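Local atomic coordinates of putative baseplate protein (Unidentified phage, PDB entry 2FSD), a protein that probably serves as the receptor-binding protein of a lactococcal phage, its head domain recognising the surface of the host Lactococcus lactis cell. Residues R54-G58 with V59-R63. Numbering follows the deposited sequence.
Sequences RIING and VIYVR
Arg54 and Tyr61 face each other across a tight beta hairpin, joined by two backbone hydrogen bonds. Arg54 N gives to Tyr61 O at 3.0 Å. The return bond, Tyr61 N to Arg54 O, is 2.9 Å and nearly straight, 169° at the hydrogen. The same Arg54 O also takes a CA-H...O contact from Ile60 CA at 3.3 Å. Ile55 and Ile60 form the next, non-hydrogen-bonded pair, on a buried and wholly aliphatic face. Their side chains slant across each other, Ile55 CG1 lying 4.0 Å from Ile60 CG1. With chi1 at -170°, Ile60 swings CG1 away from its backbone N and against Arg54 O and Ile55. Phe87 of a loop packs on both isoleucines, and Phe83 on Ile60.

The other face is partly exposed and more mixed. There the CG of Arg54 meets the Tyr61 ring obliquely, 3.9 Å from CD2. Ile56 reaches the same ring with CD1, 4.1 Å from CE2. The same CD1 sits above one face of the Arg54 guanidinium, offset toward its rim. Trp36 of strand 34-41 makes a cation-pi contact with Arg54.

A type I' turn from Ile56 to Val59 closes the hairpin, with Asn57 and Gly58 at its corners, both at positive phi. Ile56 N hydrogen-bonds Val59 O at 3.0 Å, but the return bond from Val59 N to Ile56 O is weak. Asn57 is exposed, and its backbone N hydrogen-bonds Asp33 OD1. The firm part of this barrel hairpin is thus the Arg54/Tyr61 bond pair and the buried isoleucines. Bonding weakens at the turn, and the partly exposed face combines aromatic, aliphatic and cationic groups.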
loop_
_atom_site.group_PDB
_atom_site.type_symbol
_atom_site.label_atom_id
_atom_site.label_comp_id
_atom_site.label_asym_id
_atom_site.label_seq_id
_atom_site.Cartn_x
_atom_site.Cartn_y
_atom_site.Cartn_z
ATOM N N ARG A 54 -0.876 -15.198 -5.323
ATOM C CA ARG A 54 0.046 -16.198 -5.888
ATOM C C ARG A 54 1.359 -16.205 -5.089
ATOM O O ARG A 54 1.703 -15.221 -4.428
ATOM C CB ARG A 54 0.331 -15.890 -7.363
ATOM C CG ARG A 54 1.481 -14.925 -7.560
ATOM C CD ARG A 54 1.562 -14.324 -8.943
ATOM N NE ARG A 54 1.756 -15.315 -9.989
ATOM C CZ ARG A 54 2.107 -15.045 -11.247
ATOM N NH1 ARG A 54 2.336 -13.805 -11.651
ATOM N NH2 ARG A 54 2.234 -16.040 -12.105
ATOM N N ILE A 55 2.086 -17.316 -5.151
ATOM C CA ILE A 55 3.413 -17.409 -4.531
ATOM C C ILE A 55 4.422 -17.821 -5.596
ATOM O O ILE A 55 4.268 -18.878 -6.232
ATOM C CB ILE A 55 3.447 -18.404 -3.357
ATOM C CG1 ILE A 55 2.525 -17.927 -2.233
ATOM C CG2 ILE A 55 4.893 -18.575 -2.814
ATOM C CD1 ILE A 55 2.234 -18.971 -1.182
ATOM N N ILE A 56 5.422 -16.969 -5.821
ATOM C CA ILE A 56 6.527 -17.285 -6.717
ATOM C C ILE A 56 7.842 -17.088 -5.965
ATOM O O ILE A 56 8.165 -15.981 -5.527
ATOM C CB ILE A 56 6.563 -16.384 -7.958
ATOM C CG1 ILE A 56 5.171 -16.154 -8.531
ATOM C CG2 ILE A 56 7.519 -16.982 -9.028
ATOM C CD1 ILE A 56 5.126 -14.973 -9.430
ATOM N N ASN A 57 8.593 -18.166 -5.809
ATOM C CA ASN A 57 9.897 -18.107 -5.150
ATOM C C ASN A 57 9.900 -17.469 -3.748
ATOM O O ASN A 57 10.648 -16.541 -3.482
ATOM C CB ASN A 57 10.903 -17.397 -6.071
ATOM C CG ASN A 57 12.338 -17.888 -5.868
ATOM O OD1 ASN A 57 12.599 -18.750 -5.030
ATOM N ND2 ASN A 57 13.265 -17.338 -6.644
ATOM N N GLY A 58 9.060 -17.982 -2.855
ATOM C CA GLY A 58 9.041 -17.546 -1.447
ATOM C C GLY A 58 8.411 -16.194 -1.167
ATOM O O GLY A 58 8.468 -15.697 -0.035
ATOM N N VAL A 59 7.794 -15.609 -2.199
ATOM C CA VAL A 59 7.179 -14.276 -2.140
ATOM C C VAL A 59 5.706 -14.383 -2.547
ATOM O O VAL A 59 5.365 -14.942 -3.606
ATOM C CB VAL A 59 7.884 -13.291 -3.100
ATOM C CG1 VAL A 59 7.161 -11.941 -3.146
ATOM C CG2 VAL A 59 9.355 -13.101 -2.699
ATOM N N ILE A 60 4.838 -13.842 -1.698
ATOM C CA ILE A 60 3.418 -13.806 -1.980
ATOM C C ILE A 60 3.040 -12.441 -2.572
ATOM O O ILE A 60 3.514 -11.401 -2.107
ATOM C CB ILE A 60 2.585 -14.138 -0.714
ATOM C CG1 ILE A 60 1.105 -14.334 -1.078
ATOM C CG2 ILE A 60 2.743 -13.063 0.368
ATOM C CD1 ILE A 60 0.248 -14.854 0.061
ATOM N N TYR A 61 2.199 -12.476 -3.606
ATOM C CA TYR A 61 1.636 -11.303 -4.255
ATOM C C TYR A 61 0.124 -11.356 -4.100
ATOM O O TYR A 61 -0.488 -12.387 -4.337
ATOM C CB TYR A 61 1.969 -11.284 -5.754
ATOM C CG TYR A 61 3.446 -11.328 -6.047
ATOM C CD1 TYR A 61 4.137 -10.175 -6.382
ATOM C CD2 TYR A 61 4.156 -12.518 -5.966
ATOM C CE1 TYR A 61 5.499 -10.199 -6.631
ATOM C CE2 TYR A 61 5.523 -12.551 -6.206
ATOM C CZ TYR A 61 6.185 -11.382 -6.539
ATOM O OH TYR A 61 7.528 -11.394 -6.789
ATOM N N VAL A 62 -0.475 -10.239 -3.714
ATOM C CA VAL A 62 -1.920 -10.153 -3.586
ATOM C C VAL A 62 -2.386 -8.904 -4.324
ATOM O O VAL A 62 -1.778 -7.842 -4.215
ATOM C CB VAL A 62 -2.377 -10.104 -2.112
ATOM C CG1 VAL A 62 -3.851 -10.463 -1.998
ATOM C CG2 VAL A 62 -1.544 -11.033 -1.245
ATOM N N ARG A 63 -3.464 -9.045 -5.087
ATOM C CA ARG A 63 -4.072 -7.900 -5.762
ATOM C C ARG A 63 -5.589 -7.922 -5.679
ATOM O O ARG A 63 -6.207 -8.974 -5.662
ATOM C CB ARG A 63 -3.633 -7.829 -7.222
ATOM C CG ARG A 63 -3.860 -9.099 -8.005
ATOM C CD ARG A 63 -3.625 -8.827 -9.475
ATOM N NE ARG A 63 -3.696 -10.045 -10.270
ATOM C CZ ARG A 63 -3.174 -10.174 -11.488
ATOM N NH1 ARG A 63 -2.524 -9.174 -12.064
ATOM N NH2 ARG A 63 -3.284 -11.324 -12.131
#